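Local coordinates for virulence sensor protein BvgS (Bordetella pertussis, PDB 6ZJ8), which is a virulence-controlling sensor histidine kinase whose PAS domain probably helps pass signals on to the kinase, at residues R27-G32 / M46-D51; P36-D41 / Q116-Y121; K67-A72 / R82-F87. One frame throughout, in Å; residues are numbered along the deposited sequence.

Overall arrangement
All three contacts belong to one PAS fold, built on a five-stranded antiparallel sheet (strand order 2-1-5-4-3). Contacts 1 and 2 have centres about 12 Å apart and meet where strands 37-41 and 46-49 pair; their segments interleave along the chain. Contact 3 lies on helix 79-87 and the loop before it, in sequence between the strands of contact 2, its centre about 14 Å from that of contact 2 and about 19 Å from that of contact 1. A weak hydrogen bond from Gln116 NE2 to Phe87 O links it to contact 2, a Met46-Lys67 backbone bond to contact 1. Helix 17-31 reaches the sheet edge through contact 1, consistent with a domain coupling flanking helices in a sensor kinase.

Contact 1: R27-G32 / M46-D51; sequences RVLIDG and MLLCND
With CG anti to the backbone N (chi1 180°), Leu48 reaches from the edge strand 46-49 toward helix 17-31, and Leu29, whose CG is also anti to its N, swings its end to meet it. Asp31 and Asp51 instead both place CG anti to the carbonyl carbon, which brings their carboxylates together. The leucines cross obliquely, touching tip to tip with CD2 of Leu29 3.8 Å from CD1 of Leu48. Ile30 adds its own CD1 to the same methyl, 4.2 Å from Leu48 CD1, so this branch of Leu48 meets two helix residues. Polar contacts lie alongside this apolar patch. The N-H of Asp51 gives a hydrogen bond of 2.8 Å to Ile30 O, nearly straight at 162° and within the carbonyl plane. Asn50 CB packs 3.4 Å from that same Ile30 O. The amide of Asn50 works elsewhere: ND2 binds Thr33 OG1 and Asn35 O, while OD1 takes the N-H groups of Ile37 and Tyr53. Beyond the backbone bond, Asp31 OD1 comes within 2.5 Å of Asp51 OD2, the two carboxylate planes being 42° apart. Such proximity would be expected to raise the pKa of one acid. Arg27 probably offsets part of the charge, since its NH1 forms a salt bridge of 2.8 Å with Asp31 OD2, which lies in the guanidinium plane. On the strand, Leu47 and Leu48 both face Val39 in a classic beta bulge. Helix 17-31 ends against edge strand 46-49 of the PAS sheet, beside Asn50, the N-cap of helix 51-57.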
loop_
_atom_site.group_PDB
_atom_site.type_symbol
_atom_site.label_atom_id
_atom_site.label_comp_id
_atom_site.label_asym_id
_atom_site.label_seq_id
_atom_site.Cartn_x
_atom_site.Cartn_y
_atom_site.Cartn_z
ATOM N N ARG A 27 8.394 -6.749 13.190
ATOM C CA ARG A 27 9.638 -6.340 12.548
ATOM C C ARG A 27 9.694 -6.834 11.108
ATOM O O ARG A 27 10.064 -6.083 10.198
ATOM C CB ARG A 27 10.831 -6.864 13.349
ATOM C CG ARG A 27 12.199 -6.462 12.810
ATOM C CD ARG A 27 12.464 -4.975 12.960
ATOM N NE ARG A 27 12.597 -4.572 14.358
ATOM C CZ ARG A 27 12.697 -3.309 14.760
ATOM N NH1 ARG A 27 12.671 -2.325 13.871
ATOM N NH2 ARG A 27 12.814 -3.026 16.050
ATOM N N VAL A 28 9.317 -8.092 10.877
ATOM C CA VAL A 28 9.317 -8.624 9.518
ATOM C C VAL A 28 8.203 -7.989 8.697
ATOM O O VAL A 28 8.402 -7.622 7.531
ATOM C CB VAL A 28 9.188 -10.158 9.549
ATOM C CG1 VAL A 28 9.137 -10.713 8.137
ATOM C CG2 VAL A 28 10.340 -10.769 10.323
ATOM N N LEU A 29 7.015 -7.847 9.288
ATOM C CA LEU A 29 5.868 -7.357 8.531
ATOM C C LEU A 29 6.085 -5.927 8.052
ATOM O O LEU A 29 5.673 -5.566 6.942
ATOM C CB LEU A 29 4.604 -7.446 9.386
ATOM C CG LEU A 29 3.375 -6.720 8.838
ATOM C CD1 LEU A 29 3.042 -7.213 7.438
ATOM C CD2 LEU A 29 2.194 -6.913 9.770
ATOM N N ILE A 30 6.730 -5.101 8.866
ATOM C CA ILE A 30 6.872 -3.678 8.583
ATOM C C ILE A 30 8.224 -3.358 7.962
ATOM O O ILE A 30 8.301 -2.624 6.977
ATOM C CB ILE A 30 6.631 -2.862 9.873
ATOM C CG1 ILE A 30 5.144 -2.909 10.234
ATOM C CG2 ILE A 30 7.113 -1.431 9.697
ATOM C CD1 ILE A 30 4.838 -2.459 11.635
ATOM N N ASP A 31 9.304 -3.901 8.518
ATOM C CA ASP A 31 10.643 -3.638 8.012
ATOM C C ASP A 31 11.115 -4.668 6.995
ATOM O O ASP A 31 12.213 -4.514 6.451
ATOM C CB ASP A 31 11.657 -3.593 9.163
ATOM C CG ASP A 31 11.561 -2.328 9.986
ATOM O OD1 ASP A 31 10.974 -1.338 9.502
ATOM O OD2 ASP A 31 12.090 -2.321 11.120
ATOM N N GLY A 32 10.332 -5.711 6.725
ATOM C CA GLY A 32 10.840 -6.808 5.927
ATOM C C GLY A 32 9.864 -7.437 4.958
ATOM O O GLY A 32 9.937 -8.644 4.702
ATOM N N MET A 46 -5.524 5.117 9.135
ATOM C CA MET A 46 -4.483 4.151 8.804
ATOM C C MET A 46 -3.894 3.568 10.085
ATOM O O MET A 46 -3.351 4.302 10.918
ATOM C CB MET A 46 -3.397 4.818 7.963
ATOM C CG MET A 46 -3.861 5.228 6.572
ATOM S SD MET A 46 -3.928 3.844 5.419
ATOM C CE MET A 46 -2.194 3.668 5.021
ATOM N N LEU A 47 -3.997 2.249 10.235
ATOM C CA LEU A 47 -3.494 1.556 11.415
ATOM C C LEU A 47 -2.097 0.989 11.230
ATOM O O LEU A 47 -1.329 0.934 12.196
ATOM C CB LEU A 47 -4.438 0.410 11.791
ATOM C CG LEU A 47 -5.908 0.795 11.936
ATOM C CD1 LEU A 47 -6.723 -0.420 12.332
ATOM C CD2 LEU A 47 -6.067 1.915 12.948
ATOM N N LEU A 48 -1.753 0.561 10.020
ATOM C CA LEU A 48 -0.465 -0.064 9.772
ATOM C C LEU A 48 -0.054 0.203 8.335
ATOM O O LEU A 48 -0.895 0.291 7.436
ATOM C CB LEU A 48 -0.520 -1.574 10.040
ATOM C CG LEU A 48 0.767 -2.370 9.816
ATOM C CD1 LEU A 48 0.860 -3.506 10.820
ATOM C CD2 LEU A 48 0.839 -2.924 8.399
ATOM N N CYS A 49 1.253 0.340 8.135
ATOM C CA CYS A 49 1.826 0.438 6.799
ATOM C C CYS A 49 3.298 0.072 6.898
ATOM O O CYS A 49 3.998 0.557 7.791
ATOM C CB CYS A 49 1.643 1.842 6.214
ATOM S SG CYS A 49 1.935 3.189 7.368
ATOM N N ASN A 50 3.755 -0.792 5.997
ATOM C CA ASN A 50 5.136 -1.242 6.035
ATOM C C ASN A 50 6.045 -0.203 5.382
ATOM O O ASN A 50 5.597 0.834 4.886
ATOM C CB ASN A 50 5.262 -2.609 5.367
ATOM C CG ASN A 50 4.922 -2.578 3.888
ATOM O OD1 ASN A 50 4.363 -1.603 3.380
ATOM N ND2 ASN A 50 5.243 -3.661 3.192
ATOM N N ASP A 51 7.351 -0.484 5.394
ATOM C CA ASP A 51 8.315 0.467 4.850
ATOM C C ASP A 51 8.221 0.569 3.334
ATOM O O ASP A 51 8.571 1.608 2.765
ATOM C CB ASP A 51 9.730 0.067 5.260
ATOM C CG ASP A 51 9.964 0.196 6.748
ATOM O OD1 ASP A 51 9.100 0.773 7.444
ATOM O OD2 ASP A 51 11.014 -0.282 7.219
#

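Contact 2: P36-D41 / Q116-Y121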
loop_
_atom_site.group_PDB
_atom_site.type_symbol
_atom_site.label_atom_id
_atom_site.label_comp_id
_atom_site.label_asym_id
_atom_site.label_seq_id
_atom_site.Cartn_x
_atom_site.Cartn_y
_atom_site.Cartn_z
ATOM N N PRO A 36 4.260 -2.882 -0.869
ATOM C CA PRO A 36 3.484 -2.036 0.046
ATOM C C PRO A 36 2.237 -2.741 0.555
ATOM O O PRO A 36 1.498 -3.368 -0.208
ATOM C CB PRO A 36 3.130 -0.820 -0.817
ATOM C CG PRO A 36 4.239 -0.734 -1.801
ATOM C CD PRO A 36 4.621 -2.160 -2.105
ATOM N N ILE A 37 2.006 -2.627 1.860
ATOM C CA ILE A 37 0.794 -3.142 2.482
ATOM C C ILE A 37 0.406 -2.198 3.609
ATOM O O ILE A 37 1.270 -1.637 4.292
ATOM C CB ILE A 37 0.974 -4.584 3.000
ATOM C CG1 ILE A 37 -0.356 -5.111 3.547
ATOM C CG2 ILE A 37 2.031 -4.638 4.087
ATOM C CD1 ILE A 37 -0.311 -6.550 3.975
ATOM N N TYR A 38 -0.900 -2.021 3.794
ATOM C CA TYR A 38 -1.434 -1.137 4.817
ATOM C C TYR A 38 -2.689 -1.762 5.409
ATOM O O TYR A 38 -3.232 -2.739 4.886
ATOM C CB TYR A 38 -1.762 0.248 4.248
ATOM C CG TYR A 38 -2.740 0.193 3.095
ATOM C CD1 TYR A 38 -4.112 0.201 3.319
ATOM C CD2 TYR A 38 -2.293 0.116 1.784
ATOM C CE1 TYR A 38 -5.011 0.143 2.264
ATOM C CE2 TYR A 38 -3.182 0.057 0.725
ATOM C CZ TYR A 38 -4.537 0.068 0.971
ATOM O OH TYR A 38 -5.416 0.008 -0.086
ATOM N N VAL A 39 -3.146 -1.182 6.514
ATOM C CA VAL A 39 -4.415 -1.540 7.132
ATOM C C VAL A 39 -5.147 -0.253 7.481
ATOM O O VAL A 39 -4.596 0.609 8.173
ATOM C CB VAL A 39 -4.224 -2.412 8.386
ATOM C CG1 VAL A 39 -5.566 -2.700 9.033
ATOM C CG2 VAL A 39 -3.512 -3.704 8.024
ATOM N N ARG A 40 -6.382 -0.129 7.005
ATOM C CA ARG A 40 -7.200 1.059 7.209
ATOM C C ARG A 40 -8.515 0.650 7.855
ATOM O O ARG A 40 -9.175 -0.283 7.387
ATOM C CB ARG A 40 -7.443 1.776 5.878
ATOM C CG ARG A 40 -8.415 2.932 5.955
ATOM C CD ARG A 40 -8.217 3.906 4.804
ATOM N NE ARG A 40 -8.197 3.251 3.499
ATOM C CZ ARG A 40 -8.290 3.897 2.339
ATOM N NH1 ARG A 40 -8.420 5.218 2.315
ATOM N NH2 ARG A 40 -8.261 3.223 1.198
ATOM N N ASP A 41 -8.890 1.343 8.928
ATOM C CA ASP A 41 -10.095 0.991 9.662
ATOM C C ASP A 41 -11.335 1.456 8.897
ATOM O O ASP A 41 -11.255 1.993 7.789
ATOM C CB ASP A 41 -10.054 1.581 11.072
ATOM C CG ASP A 41 -10.183 3.095 11.089
ATOM O OD1 ASP A 41 -10.278 3.714 10.009
ATOM O OD2 ASP A 41 -10.190 3.669 12.196
ATOM N N GLN A 116 -3.426 -3.175 -7.592
ATOM C CA GLN A 116 -3.970 -2.764 -6.306
ATOM C C GLN A 116 -4.977 -3.786 -5.789
ATOM O O GLN A 116 -5.686 -4.432 -6.566
ATOM C CB GLN A 116 -4.644 -1.396 -6.426
ATOM C CG GLN A 116 -3.761 -0.312 -7.020
ATOM C CD GLN A 116 -4.563 0.850 -7.568
ATOM O OE1 GLN A 116 -5.423 0.671 -8.431
ATOM N NE2 GLN A 116 -4.289 2.048 -7.069
ATOM N N TRP A 117 -5.047 -3.917 -4.465
ATOM C CA TRP A 117 -5.914 -4.915 -3.854
ATOM C C TRP A 117 -6.340 -4.466 -2.464
ATOM O O TRP A 117 -5.639 -3.699 -1.799
ATOM C CB TRP A 117 -5.206 -6.272 -3.770
ATOM C CG TRP A 117 -3.945 -6.224 -2.966
ATOM C CD1 TRP A 117 -2.708 -5.858 -3.407
ATOM C CD2 TRP A 117 -3.797 -6.547 -1.579
ATOM N NE1 TRP A 117 -1.798 -5.935 -2.382
ATOM C CE2 TRP A 117 -2.442 -6.356 -1.248
ATOM C CE3 TRP A 117 -4.679 -6.980 -0.584
ATOM C CZ2 TRP A 117 -1.946 -6.585 0.034
ATOM C CZ3 TRP A 117 -4.187 -7.206 0.689
ATOM C CH2 TRP A 117 -2.832 -7.010 0.987
ATOM N N THR A 118 -7.503 -4.956 -2.032
ATOM C CA THR A 118 -7.979 -4.736 -0.674
ATOM C C THR A 118 -8.790 -5.945 -0.229
ATOM O O THR A 118 -9.522 -6.538 -1.025
ATOM C CB THR A 118 -8.841 -3.470 -0.556
ATOM O OG1 THR A 118 -9.987 -3.581 -1.408
ATOM C CG2 THR A 118 -8.043 -2.232 -0.935
ATOM N N ILE A 119 -8.652 -6.302 1.050
ATOM C CA ILE A 119 -9.404 -7.387 1.656
ATOM C C ILE A 119 -10.104 -6.825 2.894
ATOM O O ILE A 119 -9.430 -6.298 3.785
ATOM C CB ILE A 119 -8.516 -8.578 2.051
ATOM C CG1 ILE A 119 -7.679 -9.067 0.866
ATOM C CG2 ILE A 119 -9.373 -9.717 2.592
ATOM C CD1 ILE A 119 -8.450 -9.913 -0.110
ATOM N N PRO A 120 -11.422 -6.909 3.004
ATOM C CA PRO A 120 -12.080 -6.479 4.241
ATOM C C PRO A 120 -12.058 -7.574 5.299
ATOM O O PRO A 120 -11.928 -8.765 5.008
ATOM C CB PRO A 120 -13.514 -6.161 3.799
ATOM C CG PRO A 120 -13.711 -6.867 2.483
ATOM C CD PRO A 120 -12.391 -7.436 2.026
ATOM N N TYR A 121 -12.182 -7.141 6.553
ATOM C CA TYR A 121 -12.130 -8.047 7.690
ATOM C C TYR A 121 -13.097 -7.569 8.762
ATOM O O TYR A 121 -13.548 -6.421 8.757
ATOM C CB TYR A 121 -10.713 -8.144 8.274
ATOM C CG TYR A 121 -10.226 -6.856 8.897
ATOM C CD1 TYR A 121 -10.520 -6.547 10.219
ATOM C CD2 TYR A 121 -9.478 -5.945 8.164
ATOM C CE1 TYR A 121 -10.083 -5.371 10.792
ATOM C CE2 TYR A 121 -9.036 -4.765 8.729
ATOM C CZ TYR A 121 -9.341 -4.484 10.044
ATOM O OH TYR A 121 -8.904 -3.311 10.615
#
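Ile37 leaves strand 37-41 almost fully extended, with CG1 anti to the backbone N (chi1 -176°) and CD1 anti to CA (chi2 175°). Its CB meets nothing of strand 110-122, and CG2, in the crowded position between N and the carbonyl carbon, is turned away from Trp117. Contact begins at CG1, 4.0 Å from Trp117 CH2. The terminal methyl CD1 then closes to 3.9 Å of the same CH2, arriving at the edge of the indole and near its plane, so aliphatic chain meets aromatic rim without stacking. Trp117 comes to meet it because its CG occupies the crowded position, which carries the six-membered ring back across the sheet toward Ile37. Tyr121 has the same kind of first torsion and also reaches over the intervening strand. Its OH lies 3.7 Å from Val39 CG1 and its CE2 4.0 Å from that methyl, the two side chains crossing at about a right angle. On the other face of the sheet the reach is reversed: Tyr38 runs its ring toward strand 110-122 and sets OH 3.6 Å from the methyl CG2 of Thr118. No hydrogen bond joins the two strands, whose axes come no closer than 9.1 Å and make an angle of 44°. They run broadly the same way because strand 128-137 lies between them, antiparallel to both. Ile132 of that strand touches both Ile37 and Tyr121, on the face that carries them. Across the sheet, Tyr38 packs on Leu88 and Thr118 on Leu89, just past helix 79-87, while Met46 of strand 46-49 flanks Tyr38.

Contact 3: K67-A72 / R82-F87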
loop_
_atom_site.group_PDB
_atom_site.type_symbol
_atom_site.label_atom_id
_atom_site.label_comp_id
_atom_site.label_asym_id
_atom_site.label_seq_id
_atom_site.Cartn_x
_atom_site.Cartn_y
_atom_site.Cartn_z
ATOM N N LYS A 67 -4.057 8.784 10.697
ATOM C CA LYS A 67 -4.487 9.844 9.800
ATOM C C LYS A 67 -5.119 9.237 8.554
ATOM O O LYS A 67 -4.967 8.046 8.273
ATOM C CB LYS A 67 -3.303 10.748 9.446
ATOM C CG LYS A 67 -2.759 11.470 10.670
ATOM C CD LYS A 67 -1.311 11.888 10.522
ATOM C CE LYS A 67 -0.821 12.555 11.801
ATOM N NZ LYS A 67 0.600 12.980 11.711
ATOM N N THR A 68 -5.848 10.069 7.815
ATOM C CA THR A 68 -6.732 9.599 6.760
ATOM C C THR A 68 -6.271 10.080 5.390
ATOM O O THR A 68 -5.493 11.031 5.264
ATOM C CB THR A 68 -8.173 10.069 6.998
ATOM O OG1 THR A 68 -8.220 11.502 6.989
ATOM C CG2 THR A 68 -8.687 9.565 8.332
ATOM N N ILE A 69 -6.768 9.396 4.363
ATOM C CA ILE A 69 -6.589 9.793 2.968
ATOM C C ILE A 69 -7.971 10.120 2.413
ATOM O O ILE A 69 -8.632 9.234 1.848
ATOM C CB ILE A 69 -5.918 8.688 2.136
ATOM C CG1 ILE A 69 -4.777 8.019 2.910
ATOM C CG2 ILE A 69 -5.413 9.269 0.817
ATOM C CD1 ILE A 69 -3.555 8.872 3.078
ATOM N N PRO A 70 -8.455 11.355 2.551
ATOM C CA PRO A 70 -9.840 11.646 2.161
ATOM C C PRO A 70 -10.087 11.394 0.681
ATOM O O PRO A 70 -9.184 11.495 -0.153
ATOM C CB PRO A 70 -10.004 13.131 2.510
ATOM C CG PRO A 70 -8.938 13.411 3.519
ATOM C CD PRO A 70 -7.790 12.530 3.141
ATOM N N GLU A 71 -11.341 11.055 0.364
ATOM C CA GLU A 71 -11.728 10.866 -1.030
ATOM C C GLU A 71 -11.842 12.202 -1.753
ATOM O O GLU A 71 -11.426 12.327 -2.910
ATOM C CB GLU A 71 -13.052 10.104 -1.109
ATOM C CG GLU A 71 -13.012 8.709 -0.500
ATOM C CD GLU A 71 -12.134 7.750 -1.280
ATOM O OE1 GLU A 71 -11.803 8.056 -2.445
ATOM O OE2 GLU A 71 -11.776 6.691 -0.725
ATOM N N ALA A 72 -12.399 13.210 -1.087
ATOM C CA ALA A 72 -12.538 14.528 -1.681
ATOM C C ALA A 72 -11.221 15.293 -1.603
ATOM O O ALA A 72 -10.363 15.028 -0.756
ATOM C CB ALA A 72 -13.643 15.319 -0.980
ATOM N N ARG A 82 -2.578 13.575 -1.732
ATOM C CA ARG A 82 -2.883 13.423 -3.151
ATOM C C ARG A 82 -2.178 12.204 -3.734
ATOM O O ARG A 82 -2.800 11.372 -4.405
ATOM C CB ARG A 82 -2.487 14.696 -3.901
ATOM C CG ARG A 82 -2.797 14.676 -5.389
ATOM C CD ARG A 82 -2.504 16.021 -6.043
ATOM N NE ARG A 82 -1.113 16.433 -5.872
ATOM C CZ ARG A 82 -0.082 15.875 -6.502
ATOM N NH1 ARG A 82 -0.273 14.865 -7.343
ATOM N NH2 ARG A 82 1.147 16.322 -6.282
ATOM N N GLU A 83 -0.876 12.075 -3.475
ATOM C CA GLU A 83 -0.113 10.960 -4.028
ATOM C C GLU A 83 -0.623 9.622 -3.507
ATOM O O GLU A 83 -0.766 8.662 -4.272
ATOM C CB GLU A 83 1.367 11.138 -3.699
ATOM C CG GLU A 83 1.952 12.447 -4.210
ATOM C CD GLU A 83 3.302 12.754 -3.603
ATOM O OE1 GLU A 83 3.699 12.047 -2.651
ATOM O OE2 GLU A 83 3.964 13.704 -4.072
ATOM N N MET A 84 -0.907 9.537 -2.206
ATOM C CA MET A 84 -1.388 8.279 -1.645
ATOM C C MET A 84 -2.740 7.893 -2.228
ATOM O O MET A 84 -3.011 6.708 -2.456
ATOM C CB MET A 84 -1.480 8.384 -0.127
ATOM C CG MET A 84 -0.138 8.531 0.549
ATOM S SD MET A 84 -0.229 8.279 2.326
ATOM C CE MET A 84 1.493 8.480 2.751
ATOM N N HIS A 85 -3.609 8.880 -2.468
ATOM C CA HIS A 85 -4.938 8.578 -2.988
ATOM C C HIS A 85 -4.856 7.789 -4.288
ATOM O O HIS A 85 -5.682 6.903 -4.541
ATOM C CB HIS A 85 -5.725 9.872 -3.198
ATOM C CG HIS A 85 -7.167 9.650 -3.532
ATOM N ND1 HIS A 85 -7.694 9.926 -4.776
ATOM C CD2 HIS A 85 -8.191 9.173 -2.787
ATOM C CE1 HIS A 85 -8.981 9.631 -4.781
ATOM N NE2 HIS A 85 -9.308 9.171 -3.586
ATOM N N GLU A 86 -3.861 8.090 -5.124
ATOM C CA GLU A 86 -3.732 7.399 -6.402
ATOM C C GLU A 86 -3.426 5.918 -6.206
ATOM O O GLU A 86 -3.971 5.066 -6.920
ATOM C CB GLU A 86 -2.650 8.076 -7.245
ATOM C CG GLU A 86 -3.026 9.486 -7.694
ATOM C CD GLU A 86 -1.855 10.265 -8.265
ATOM O OE1 GLU A 86 -1.948 11.510 -8.334
ATOM O OE2 GLU A 86 -0.840 9.640 -8.642
ATOM N N PHE A 87 -2.569 5.587 -5.240
ATOM C CA PHE A 87 -2.201 4.193 -5.023
ATOM C C PHE A 87 -3.292 3.405 -4.311
ATOM O O PHE A 87 -3.366 2.182 -4.469
ATOM C CB PHE A 87 -0.908 4.108 -4.213
ATOM C CG PHE A 87 0.314 4.502 -4.984
ATOM C CD1 PHE A 87 0.733 5.819 -5.016
ATOM C CD2 PHE A 87 1.046 3.553 -5.677
ATOM C CE1 PHE A 87 1.861 6.182 -5.725
ATOM C CE2 PHE A 87 2.174 3.909 -6.385
ATOM C CZ PHE A 87 2.583 5.224 -6.411
#
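A histidine-carboxylate hydrogen bond joins helix 79-87 to the irregular segment 67-72 before it. His85 NE2 donates to Glu71 OE1 over 3.0 Å, with a nearly straight N-H...O angle of 167°. The acceptor lies in the imidazole plane, yet the N-H comes to it from well above the carboxylate plane, 46° out, and the two flat groups are steeply inclined at 69°. Glu71 starts away from the helix and folds back through its bend at chi2. The imidazole comes out to meet it because CG of His85 is anti to the backbone N, and this also brings CD2 to 3.6 Å from Pro70 O. Ile69, by contrast, faces the helix directly and supplies the apolar half of the contact. Its CD1 methyl presses against the sulfur of Met84, 3.5 Å from SD, the two chains crossing at about a right angle. Its other branch, CG2, rests on the helix backbone 3.8 Å from His85 N. Met84 runs extended beyond CG and leads away from the loop toward Tyr53 and Phe57 of helix 51-57, with Val64 also against it. The second carboxylate oxygen of Glu71, OE2, takes a weak hydrogen bond from Arg91 N, so both oxygens are engaged. Chemically, NE2 of His85 acts as the donor, and the neighbouring Glu71 carboxylate would probably stabilise a positive charge on the ring, favouring the imidazolium form.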